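Local coordinates for uncharacterized IolB-like protein (PDB 2QJV) that probably acts as a nickel-binding cupin isomerase of sugar acids such as glucuronate, at residues Ala24-Val29 / Tyr183-Tyr188; Leu154-Tyr159 / Tyr241-Ala246; Ala65-Tyr70 / Leu116-Ile121; Cys52-Ala57 / Ile82-Val87. The protein carries 2 engineered substitutions. All coordinates share one frame; numbering follows the deposited sequence.

Contact 1 of 4, residues Ala24-Val29 / Tyr183-Tyr188; sequences AGWEYV and YLEETY. With NI (nickel (II) ion), chain D.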
# COMPACT_ATOMS: atom_id res chain seq x y z
N ALA A 24 -7.69 -15.89 8.60
CA ALA A 24 -7.57 -15.98 7.14
C ALA A 24 -8.64 -15.14 6.44
O ALA A 24 -8.52 -14.83 5.27
CB ALA A 24 -7.62 -17.43 6.67
N GLY A 25 -9.68 -14.73 7.16
CA GLY A 25 -10.75 -13.96 6.54
C GLY A 25 -11.65 -14.84 5.68
O GLY A 25 -12.15 -14.40 4.65
N TRP A 26 -11.87 -16.07 6.10
CA TRP A 26 -12.71 -16.99 5.34
C TRP A 26 -13.55 -17.91 6.27
O TRP A 26 -13.71 -17.61 7.47
CB TRP A 26 -11.86 -17.74 4.28
CG TRP A 26 -10.80 -18.64 4.70
CD1 TRP A 26 -10.80 -19.53 5.78
CD2 TRP A 26 -9.63 -18.99 3.93
NE1 TRP A 26 -9.68 -20.27 5.76
CE2 TRP A 26 -8.94 -19.97 4.65
CE3 TRP A 26 -9.08 -18.49 2.73
CZ2 TRP A 26 -7.72 -20.52 4.19
CZ3 TRP A 26 -7.88 -19.01 2.29
CH2 TRP A 26 -7.20 -20.02 3.03
N GLU A 27 -14.11 -18.99 5.73
CA GLU A 27 -15.14 -19.77 6.44
C GLU A 27 -14.89 -21.20 6.83
O GLU A 27 -15.54 -21.70 7.75
CB GLU A 27 -16.39 -19.72 5.55
CG GLU A 27 -16.98 -18.35 5.45
CD GLU A 27 -18.03 -18.21 4.36
OE1 GLU A 27 -18.95 -19.04 4.35
OE2 GLU A 27 -17.96 -17.26 3.53
N TYR A 28 -13.95 -21.88 6.18
CA TYR A 28 -13.79 -23.32 6.39
C TYR A 28 -12.41 -23.81 6.85
O TYR A 28 -12.30 -24.48 7.87
CB TYR A 28 -14.14 -24.09 5.08
CG TYR A 28 -15.57 -23.83 4.60
CD1 TYR A 28 -15.89 -22.73 3.82
CD2 TYR A 28 -16.62 -24.69 4.98
CE1 TYR A 28 -17.20 -22.47 3.41
CE2 TYR A 28 -17.91 -24.45 4.56
CZ TYR A 28 -18.19 -23.35 3.78
OH TYR A 28 -19.48 -23.11 3.41
N VAL A 29 -11.39 -23.52 6.06
CA VAL A 29 -10.07 -24.14 6.26
C VAL A 29 -9.26 -23.59 7.47
O VAL A 29 -9.10 -22.38 7.68
CB VAL A 29 -9.21 -24.09 4.96
CG1 VAL A 29 -7.76 -24.62 5.19
CG2 VAL A 29 -9.86 -24.90 3.84
N TYR A 183 -16.50 -23.52 -4.81
CA TYR A 183 -15.76 -22.65 -3.92
C TYR A 183 -14.98 -23.54 -2.94
O TYR A 183 -15.57 -24.29 -2.14
CB TYR A 183 -16.69 -21.70 -3.14
CG TYR A 183 -16.04 -20.93 -2.00
CD1 TYR A 183 -15.44 -19.71 -2.22
CD2 TYR A 183 -16.04 -21.42 -0.68
CE1 TYR A 183 -14.85 -19.00 -1.19
CE2 TYR A 183 -15.46 -20.72 0.35
CZ TYR A 183 -14.88 -19.50 0.10
OH TYR A 183 -14.26 -18.78 1.13
N LEU A 184 -13.66 -23.40 -2.99
CA LEU A 184 -12.75 -24.12 -2.13
C LEU A 184 -11.62 -23.21 -1.71
O LEU A 184 -10.84 -22.72 -2.53
CB LEU A 184 -12.17 -25.39 -2.80
CG LEU A 184 -13.14 -26.54 -3.06
CD1 LEU A 184 -12.43 -27.53 -3.95
CD2 LEU A 184 -13.78 -27.28 -1.78
N GLU A 185 -11.58 -22.91 -0.41
CA GLU A 185 -10.45 -22.20 0.17
C GLU A 185 -9.25 -23.16 0.06
O GLU A 185 -9.44 -24.37 0.13
CB GLU A 185 -10.74 -21.85 1.62
CG GLU A 185 -11.86 -20.83 1.76
CD GLU A 185 -12.64 -20.94 3.06
OE1 GLU A 185 -12.24 -21.68 3.97
OE2 GLU A 185 -13.70 -20.26 3.14
N GLU A 186 -8.05 -22.63 -0.09
CA GLU A 186 -6.87 -23.47 -0.21
C GLU A 186 -5.65 -22.85 0.49
O GLU A 186 -5.38 -21.66 0.41
CB GLU A 186 -6.55 -23.79 -1.69
CG GLU A 186 -5.44 -24.81 -1.85
CD GLU A 186 -5.28 -25.36 -3.25
OE1 GLU A 186 -5.76 -24.73 -4.22
OE2 GLU A 186 -4.61 -26.41 -3.41
N THR A 187 -4.95 -23.70 1.24
CA THR A 187 -3.69 -23.33 1.86
C THR A 187 -2.56 -24.15 1.20
O THR A 187 -2.77 -25.27 0.74
CB THR A 187 -3.69 -23.50 3.42
OG1 THR A 187 -3.97 -24.87 3.76
CG2 THR A 187 -4.68 -22.50 4.14
N TYR A 188 -1.37 -23.54 1.14
CA TYR A 188 -0.13 -24.12 0.65
C TYR A 188 0.86 -24.01 1.80
O TYR A 188 1.09 -22.92 2.29
CB TYR A 188 0.47 -23.32 -0.52
CG TYR A 188 -0.11 -23.63 -1.88
CD1 TYR A 188 -1.43 -23.33 -2.16
CD2 TYR A 188 0.65 -24.23 -2.89
CE1 TYR A 188 -1.99 -23.61 -3.37
CE2 TYR A 188 0.08 -24.53 -4.12
CZ TYR A 188 -1.23 -24.21 -4.34
OH TYR A 188 -1.76 -24.50 -5.55
NI NI D . -5.99 -25.07 -6.28
O HOH W 1 -15.50 -16.58 2.38
O HOH W 2 -3.97 -25.93 -6.17
O HOH W 3 -6.48 -27.18 -5.97
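Val29 and Glu185 bring their CA atoms to 6.4 Å where the irregular chain following helix 21-24 comes up against the beginning of strand 185-188, without any strand pairing. That strand belongs to the metal-binding part of a cupin fold. The Glu185 carboxylate is held by four hydrogen bonds, three of them from consecutive backbone amides. Glu185 OE1 takes Tyr28 N on its syn lone pair at 2.8 Å, and Val29 N reaches the same OE1 nearly in line with the C-O bond at 2.9 Å. On the other oxygen, Glu27 N lies 2.9 Å from Glu185 OE2, arriving 37° out of the carboxylate plane, while Tyr183 OH donates to the anti lone pair of OE2 at 2.6 Å. So many donors would be expected to favour the charged form. With Trp26 CG between its backbone N and carbonyl carbon (chi1 64°), the indole stacks on this carboxylate, planes 8° apart, and Glu185 CB sits over the centre of the six-membered ring at 3.8 Å; Ala24 CB covers the opposite face. Trp26 NE1 donates to Val29 O, which lies in the indole plane. The Val29 and Thr187 side chains meet tip to tip, CG1 to CG2. Water 1 joins Tyr183 OH to Glu27 OE2, which also bonds Ser20 and His18 of the second subunit. Glu186 turns away from this loop, and its OE1 binds nickel at 2.1 Å with His171, His173, His229 and two waters; one, water 2, donates to Glu186 OE2 and lies 2.7 Å from Tyr188 OH.

Contact 2 of 4, residues Leu154-Tyr159 / Tyr241-Ala246; sequences LVVEVY and YLNVMA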
# COMPACT_ATOMS: atom_id res chain seq x y z
N LEU A 154 -10.10 -31.91 2.05
CA LEU A 154 -9.44 -32.40 0.86
C LEU A 154 -7.97 -32.06 1.13
O LEU A 154 -7.66 -30.92 1.42
CB LEU A 154 -9.96 -31.72 -0.39
CG LEU A 154 -11.46 -31.93 -0.74
CD1 LEU A 154 -11.94 -30.91 -1.80
CD2 LEU A 154 -11.67 -33.36 -1.17
N VAL A 155 -7.10 -33.07 1.04
CA VAL A 155 -5.67 -32.93 1.38
C VAL A 155 -4.81 -33.61 0.30
O VAL A 155 -5.09 -34.73 -0.13
CB VAL A 155 -5.32 -33.50 2.80
CG1 VAL A 155 -3.83 -33.27 3.15
CG2 VAL A 155 -6.25 -32.91 3.89
N VAL A 156 -3.80 -32.87 -0.16
CA VAL A 156 -2.89 -33.37 -1.17
C VAL A 156 -1.49 -32.79 -0.90
O VAL A 156 -1.37 -31.72 -0.33
CB VAL A 156 -3.39 -32.99 -2.61
CG1 VAL A 156 -3.43 -31.45 -2.79
CG2 VAL A 156 -2.57 -33.64 -3.73
N GLU A 157 -0.44 -33.53 -1.27
CA GLU A 157 0.93 -33.03 -1.24
C GLU A 157 1.52 -33.20 -2.67
O GLU A 157 1.25 -34.17 -3.39
CB GLU A 157 1.77 -33.62 -0.08
CG GLU A 157 2.07 -35.06 -0.17
CD GLU A 157 2.82 -35.64 1.01
OE1 GLU A 157 2.96 -35.00 2.08
OE2 GLU A 157 3.15 -36.82 0.88
N VAL A 158 2.30 -32.20 -3.09
CA VAL A 158 2.88 -32.12 -4.42
C VAL A 158 4.38 -31.78 -4.37
O VAL A 158 4.81 -30.96 -3.54
CB VAL A 158 2.12 -31.05 -5.27
CG1 VAL A 158 2.70 -30.95 -6.71
CG2 VAL A 158 0.61 -31.35 -5.30
N TYR A 159 5.15 -32.45 -5.25
CA TYR A 159 6.59 -32.27 -5.40
C TYR A 159 6.86 -31.69 -6.75
O TYR A 159 6.53 -32.29 -7.77
CB TYR A 159 7.36 -33.57 -5.28
CG TYR A 159 7.22 -34.24 -3.97
CD1 TYR A 159 6.09 -34.98 -3.66
CD2 TYR A 159 8.24 -34.18 -3.04
CE1 TYR A 159 5.96 -35.62 -2.45
CE2 TYR A 159 8.12 -34.80 -1.83
CZ TYR A 159 7.00 -35.54 -1.53
OH TYR A 159 6.90 -36.13 -0.31
N TYR A 241 4.88 -28.91 -1.43
CA TYR A 241 3.82 -28.27 -0.64
C TYR A 241 2.70 -29.22 -0.28
O TYR A 241 2.38 -30.16 -1.02
CB TYR A 241 3.26 -26.97 -1.28
CG TYR A 241 2.84 -27.07 -2.73
CD1 TYR A 241 1.61 -27.64 -3.10
CD2 TYR A 241 3.66 -26.55 -3.74
CE1 TYR A 241 1.22 -27.71 -4.41
CE2 TYR A 241 3.28 -26.62 -5.06
CZ TYR A 241 2.05 -27.20 -5.40
OH TYR A 241 1.65 -27.24 -6.71
N LEU A 242 2.16 -29.00 0.92
CA LEU A 242 1.01 -29.69 1.45
C LEU A 242 -0.16 -28.73 1.39
O LEU A 242 -0.06 -27.59 1.90
CB LEU A 242 1.25 -30.17 2.88
CG LEU A 242 0.14 -30.85 3.66
CD1 LEU A 242 -0.26 -32.21 3.03
CD2 LEU A 242 0.60 -31.02 5.13
N ASN A 243 -1.22 -29.14 0.71
CA ASN A 243 -2.44 -28.34 0.52
C ASN A 243 -3.62 -28.89 1.27
O ASN A 243 -3.80 -30.11 1.37
CB ASN A 243 -2.92 -28.28 -0.96
CG ASN A 243 -1.90 -27.72 -1.95
OD1 ASN A 243 -1.65 -28.32 -3.00
ND2 ASN A 243 -1.33 -26.60 -1.65
N VAL A 244 -4.42 -27.97 1.80
CA VAL A 244 -5.70 -28.26 2.45
C VAL A 244 -6.76 -27.43 1.69
O VAL A 244 -6.56 -26.23 1.39
CB VAL A 244 -5.74 -27.96 3.99
CG1 VAL A 244 -7.09 -28.34 4.62
CG2 VAL A 244 -4.55 -28.66 4.71
N MSE A 245 -7.87 -28.09 1.37
CA MSE A 245 -9.04 -27.44 0.79
C MSE A 245 -10.31 -27.85 1.50
O MSE A 245 -10.42 -28.95 2.03
CB MSE A 245 -9.21 -27.77 -0.70
CG MSE A 245 -8.19 -27.13 -1.61
SE MSE A 245 -8.58 -27.65 -3.46
CE MSE A 245 -8.17 -29.44 -3.32
N ALA A 246 -11.28 -26.93 1.50
CA ALA A 246 -12.64 -27.17 1.98
C ALA A 246 -13.56 -26.03 1.56
O ALA A 246 -13.10 -24.91 1.27
CB ALA A 246 -12.71 -27.39 3.56
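The Tyr241 ring lies beside Val158 on one face of an antiparallel sheet, the two side chains pointing the same way, with Val158 CB 3.6 Å from Tyr241 CE1. Tyr241 CG stands between its backbone N and carbonyl carbon (chi1 51°), and the phenol OH beyond is bonded to Ser166 and Ser167. The next pair on this face, Val156 and Asn243, is also aligned: Val156 CG1 rests 3.6 Å from Asn243 OD1, while Asn243 ND2 turns to Thr187 O. Further along, Leu154 CB and Met245 CB are 4.0 Å apart; a bend at chi3 (-68°) of this selenomethionine brings CE to 4.1 Å from Leu154 CB, and the Met245 side chain is about 5 Å from a bound nickel. The opposite face is arranged differently. Val155 and Leu242 cross obliquely, CG1 to CD1 at 3.7 Å, and Leu242 CD1 also meets Glu157 CB. The carboxylate of Glu157 forms a salt bridge with Arg75 and hydrogen bonds with Tyr240 and His141. Six backbone hydrogen bonds through the pairs Leu154-Met245, Val156-Asn243 and Val158-Tyr241 hold this cupin sheet together, the strand axes running 159° apart. Strand 154-160 is flanked on its other side by strand 138-142 and strand 238-246 by strand 181-193, while Leu242 and Val244 pack against strand 104-111 of the N-terminal sheet.

Contact 3 of 4, residues Ala65-Tyr70 / Leu116-Ile121; sequences ADSFFY and LPVRLI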
# COMPACT_ATOMS: atom_id res chain seq x y z
N ALA A 65 -10.30 -41.73 20.48
CA ALA A 65 -11.46 -42.60 20.68
C ALA A 65 -10.98 -43.98 21.21
O ALA A 65 -10.32 -44.03 22.27
CB ALA A 65 -12.33 -42.72 19.38
N ASP A 66 -11.31 -45.07 20.53
CA ASP A 66 -10.90 -46.40 20.99
C ASP A 66 -9.64 -46.93 20.29
O ASP A 66 -9.29 -48.10 20.43
CB ASP A 66 -12.05 -47.37 20.77
CG ASP A 66 -13.27 -47.02 21.60
OD1 ASP A 66 -13.13 -46.92 22.83
OD2 ASP A 66 -14.34 -46.85 20.99
N SER A 67 -8.95 -46.04 19.59
CA SER A 67 -7.80 -46.38 18.77
C SER A 67 -6.48 -45.78 19.27
O SER A 67 -6.43 -44.65 19.75
CB SER A 67 -8.04 -45.89 17.33
OG SER A 67 -9.13 -46.56 16.73
N PHE A 68 -5.43 -46.59 19.17
CA PHE A 68 -4.07 -46.16 19.44
C PHE A 68 -3.17 -46.60 18.26
O PHE A 68 -3.16 -47.75 17.89
CB PHE A 68 -3.60 -46.67 20.80
CG PHE A 68 -2.18 -46.27 21.15
CD1 PHE A 68 -1.84 -44.92 21.36
CD2 PHE A 68 -1.20 -47.23 21.29
CE1 PHE A 68 -0.55 -44.56 21.68
CE2 PHE A 68 0.11 -46.88 21.60
CZ PHE A 68 0.43 -45.54 21.80
N PHE A 69 -2.48 -45.65 17.66
CA PHE A 69 -1.54 -45.85 16.54
C PHE A 69 -0.16 -45.59 17.11
O PHE A 69 0.17 -44.48 17.46
CB PHE A 69 -1.84 -44.90 15.39
CG PHE A 69 -3.26 -45.02 14.88
CD1 PHE A 69 -3.61 -46.01 13.96
CD2 PHE A 69 -4.25 -44.15 15.35
CE1 PHE A 69 -4.94 -46.14 13.54
CE2 PHE A 69 -5.56 -44.27 14.92
CZ PHE A 69 -5.90 -45.25 14.01
N TYR A 70 0.65 -46.64 17.21
CA TYR A 70 1.99 -46.53 17.81
C TYR A 70 3.11 -46.30 16.81
O TYR A 70 3.28 -47.09 15.87
CB TYR A 70 2.33 -47.79 18.59
CG TYR A 70 3.71 -47.73 19.26
CD1 TYR A 70 3.96 -46.82 20.30
CD2 TYR A 70 4.75 -48.57 18.85
CE1 TYR A 70 5.21 -46.75 20.92
CE2 TYR A 70 5.99 -48.53 19.48
CZ TYR A 70 6.22 -47.61 20.51
OH TYR A 70 7.46 -47.57 21.11
N LEU A 116 -18.14 -40.51 10.64
CA LEU A 116 -17.06 -41.39 10.18
C LEU A 116 -16.18 -41.78 11.37
O LEU A 116 -16.08 -41.02 12.34
CB LEU A 116 -16.22 -40.69 9.12
CG LEU A 116 -16.93 -40.39 7.80
CD1 LEU A 116 -16.06 -39.46 6.95
CD2 LEU A 116 -17.31 -41.69 7.06
N PRO A 117 -15.59 -42.99 11.33
CA PRO A 117 -14.70 -43.33 12.41
C PRO A 117 -13.29 -42.76 12.25
O PRO A 117 -12.90 -42.33 11.15
CB PRO A 117 -14.63 -44.87 12.33
CG PRO A 117 -14.75 -45.14 10.88
CD PRO A 117 -15.75 -44.11 10.38
N VAL A 118 -12.57 -42.73 13.36
CA VAL A 118 -11.16 -42.44 13.33
C VAL A 118 -10.51 -43.49 12.38
O VAL A 118 -10.85 -44.66 12.43
CB VAL A 118 -10.54 -42.57 14.76
CG1 VAL A 118 -8.98 -42.62 14.73
CG2 VAL A 118 -11.06 -41.48 15.71
N ARG A 119 -9.60 -43.07 11.51
CA ARG A 119 -8.90 -44.06 10.68
C ARG A 119 -7.49 -43.63 10.31
O ARG A 119 -7.21 -42.45 10.15
CB ARG A 119 -9.68 -44.40 9.38
CG ARG A 119 -9.67 -43.38 8.29
CD ARG A 119 -10.38 -43.88 7.03
NE ARG A 119 -10.16 -42.99 5.88
CZ ARG A 119 -10.80 -41.85 5.62
NH1 ARG A 119 -11.74 -41.35 6.43
NH2 ARG A 119 -10.46 -41.17 4.53
N LEU A 120 -6.62 -44.62 10.16
CA LEU A 120 -5.31 -44.42 9.64
C LEU A 120 -5.38 -44.30 8.11
O LEU A 120 -6.11 -45.03 7.45
CB LEU A 120 -4.40 -45.62 9.96
CG LEU A 120 -2.90 -45.51 9.62
CD1 LEU A 120 -2.19 -44.38 10.42
CD2 LEU A 120 -2.21 -46.86 9.82
N ILE A 121 -4.64 -43.34 7.57
CA ILE A 121 -4.43 -43.25 6.12
C ILE A 121 -2.93 -43.52 5.95
O ILE A 121 -2.09 -42.63 6.03
CB ILE A 121 -4.82 -41.90 5.48
CG1 ILE A 121 -6.26 -41.47 5.85
CG2 ILE A 121 -4.60 -41.99 3.92
CD1 ILE A 121 -6.58 -40.01 5.52
O HOH W 4 -9.21 -46.63 13.82
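Val118 O and Ser67 OG are joined through water 4, which donates to Val118 O at 2.9 Å and lies 2.9 Å from Ser67 OG. No direct hydrogen bond links the two segments; the rest of the contact is apolar. The Phe69 ring supplies most of it, lying alongside Val118 and Leu120, which run past it in the opposite sense. Val118 CG1 comes in at the ring edge, near its plane, 3.8 Å from CE2 of Phe69. Leu120 CB approaches Phe69 CE1 obliquely at 3.7 Å. The two methyls of Val118 divide the work: CG1, anti to the backbone N (chi1 166°), serves the phenyl ring, while CG2 faces Ala65 CB at 4.1 Å. In the cupin fold this places the long excursion between strands 60-61 and 86-89 against strand 119-121, outermost of the N-terminal sheet within the chain. The touching parts run 9° apart, yet the CA atoms of Phe69 and Leu120 are still 8.0 Å from each other, a spacing spanned by the Phe69 ring and Leu120 CB. Phe69 is tied through its backbone to Val62, and Arg119 NH1 is hydrogen-bonded to Leu149 O. Ser67, Phe69 and Leu120 also touch a crystal neighbour. Leu120 packs in addition on Ile72 and Val87, and Val118 on Pro90 and Thr93.

Contact 4 of 4, residues Cys52-Ala57 / Ile82-Val87; sequences CLVLVA and IPAYSV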
# COMPACT_ATOMS: atom_id res chain seq x y z
N CYS A 52 -7.31 -33.91 9.84
CA CYS A 52 -6.42 -34.83 9.18
C CYS A 52 -5.01 -34.44 9.67
O CYS A 52 -4.51 -33.35 9.41
CB CYS A 52 -6.53 -34.79 7.64
SG CYS A 52 -5.49 -36.02 6.81
N LEU A 53 -4.45 -35.33 10.47
CA LEU A 53 -3.13 -35.20 11.06
C LEU A 53 -2.18 -35.76 10.06
O LEU A 53 -2.22 -36.97 9.79
CB LEU A 53 -3.03 -36.01 12.34
CG LEU A 53 -3.59 -35.44 13.66
CD1 LEU A 53 -4.86 -34.67 13.46
CD2 LEU A 53 -3.75 -36.59 14.68
N VAL A 54 -1.34 -34.92 9.49
CA VAL A 54 -0.36 -35.35 8.49
C VAL A 54 1.03 -35.32 9.12
O VAL A 54 1.46 -34.28 9.67
CB VAL A 54 -0.41 -34.52 7.21
CG1 VAL A 54 0.69 -35.02 6.20
CG2 VAL A 54 -1.83 -34.53 6.57
N LEU A 55 1.71 -36.48 9.11
CA LEU A 55 3.10 -36.58 9.60
C LEU A 55 4.01 -36.19 8.43
O LEU A 55 4.28 -36.99 7.51
CB LEU A 55 3.42 -37.98 10.17
CG LEU A 55 2.83 -38.39 11.54
CD1 LEU A 55 1.30 -38.38 11.59
CD2 LEU A 55 3.34 -39.79 11.98
N VAL A 56 4.38 -34.92 8.42
CA VAL A 56 5.20 -34.35 7.35
C VAL A 56 6.64 -34.95 7.40
O VAL A 56 7.25 -35.25 6.37
CB VAL A 56 5.24 -32.77 7.37
CG1 VAL A 56 6.14 -32.26 6.20
CG2 VAL A 56 3.81 -32.09 7.38
N ALA A 57 7.13 -35.14 8.61
CA ALA A 57 8.44 -35.72 8.89
C ALA A 57 8.46 -36.22 10.35
O ALA A 57 7.97 -35.56 11.28
CB ALA A 57 9.53 -34.71 8.65
N ILE A 82 8.16 -40.19 -0.56
CA ILE A 82 7.36 -41.37 -0.24
C ILE A 82 6.15 -40.85 0.52
O ILE A 82 6.23 -39.80 1.20
CB ILE A 82 8.18 -42.51 0.50
CG1 ILE A 82 8.60 -42.06 1.93
CG2 ILE A 82 9.36 -43.01 -0.38
CD1 ILE A 82 9.33 -43.17 2.72
N PRO A 83 4.97 -41.51 0.36
CA PRO A 83 3.79 -40.94 1.01
C PRO A 83 3.85 -40.81 2.55
O PRO A 83 4.47 -41.63 3.22
CB PRO A 83 2.66 -41.89 0.57
CG PRO A 83 3.15 -42.53 -0.68
CD PRO A 83 4.62 -42.69 -0.46
N ALA A 84 3.24 -39.75 3.04
CA ALA A 84 3.09 -39.52 4.47
C ALA A 84 2.09 -40.53 5.07
O ALA A 84 1.26 -41.13 4.36
CB ALA A 84 2.58 -38.12 4.73
N TYR A 85 2.26 -40.76 6.37
CA TYR A 85 1.23 -41.34 7.20
C TYR A 85 0.37 -40.17 7.71
O TYR A 85 0.88 -39.10 8.05
CB TYR A 85 1.79 -42.10 8.42
CG TYR A 85 2.36 -43.44 8.10
CD1 TYR A 85 3.58 -43.57 7.43
CD2 TYR A 85 1.71 -44.60 8.51
CE1 TYR A 85 4.12 -44.84 7.16
CE2 TYR A 85 2.24 -45.85 8.27
CZ TYR A 85 3.45 -45.97 7.59
OH TYR A 85 3.93 -47.23 7.33
N SER A 86 -0.94 -40.42 7.79
CA SER A 86 -1.90 -39.46 8.29
C SER A 86 -2.96 -40.19 9.12
O SER A 86 -3.16 -41.40 8.99
CB SER A 86 -2.59 -38.69 7.14
OG SER A 86 -1.62 -38.16 6.26
N VAL A 87 -3.63 -39.44 9.99
CA VAL A 87 -4.76 -39.96 10.77
C VAL A 87 -5.96 -39.02 10.60
O VAL A 87 -5.84 -37.80 10.83
CB VAL A 87 -4.45 -40.12 12.26
CG1 VAL A 87 -5.76 -40.57 13.01
CG2 VAL A 87 -3.28 -41.08 12.44
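Around Leu53 O the packing between Leu53 and Ser86 is close: this oxygen meets Ser86 CA at 2.9 Å in a CA-H...O contact and Ser86 CB at 3.2 Å. It also accepts from Val87 N, and Leu53 N bonds Val87 O, both at 2.9 Å, which makes Leu53 and Val87 an antiparallel hydrogen-bonded pair. Val54 and Ser86 share one face of the sheet. With OG anti to its carbonyl carbon (chi1 -51°), Ser86 sets the hydroxyl 3.6 Å from Val54 CG2, and on the same valine CG1 meets Ala84 CB at 3.9 Å. Ala84 CB also presses on Leu55 O at 3.4 Å. Val54 also packs on Leu242 of the C-terminal half. The face bearing Leu53 and Val87 is looser: Leu53 CD2 and Val87 CB approach only to 4.3 Å, and the partly exposed Tyr85 ring leads away from strand 49-55 towards Pro123. Tyr85 contributes its carbonyl instead, accepting a hydrogen bond from Leu55 N. Past Leu55 the chain turns a corner at Val56, and Val56 and Ala57 both face Glu104 in a classic beta bulge. Two neighbouring inner strands, 49-55 and 86-89, joined in this way in an antiparallel sheet are in keeping with the N-terminal half of a two-cupin fold of the KduI/IolB family.

From the N terminus the chain first lays down 24-29, whose partner 183-188 comes 154 residues later, so contact 1 encloses both contact 3 and contact 4. Within that span 52-57 is joined by 82-87, but 65-70 lies between them and waits for 116-121; contacts 4 and 3 therefore cross, and they meet directly through the backbone pair Ser86-Ile121 of the N-terminal sheet. Contact 2 opens at 154-159, before contact 1 closes, and ends at 241-246, so these two cross as well, strands 181-193 and 238-246 being neighbours. Leu242 packing on Val56 links contacts 2 and 4, joining the two sheets.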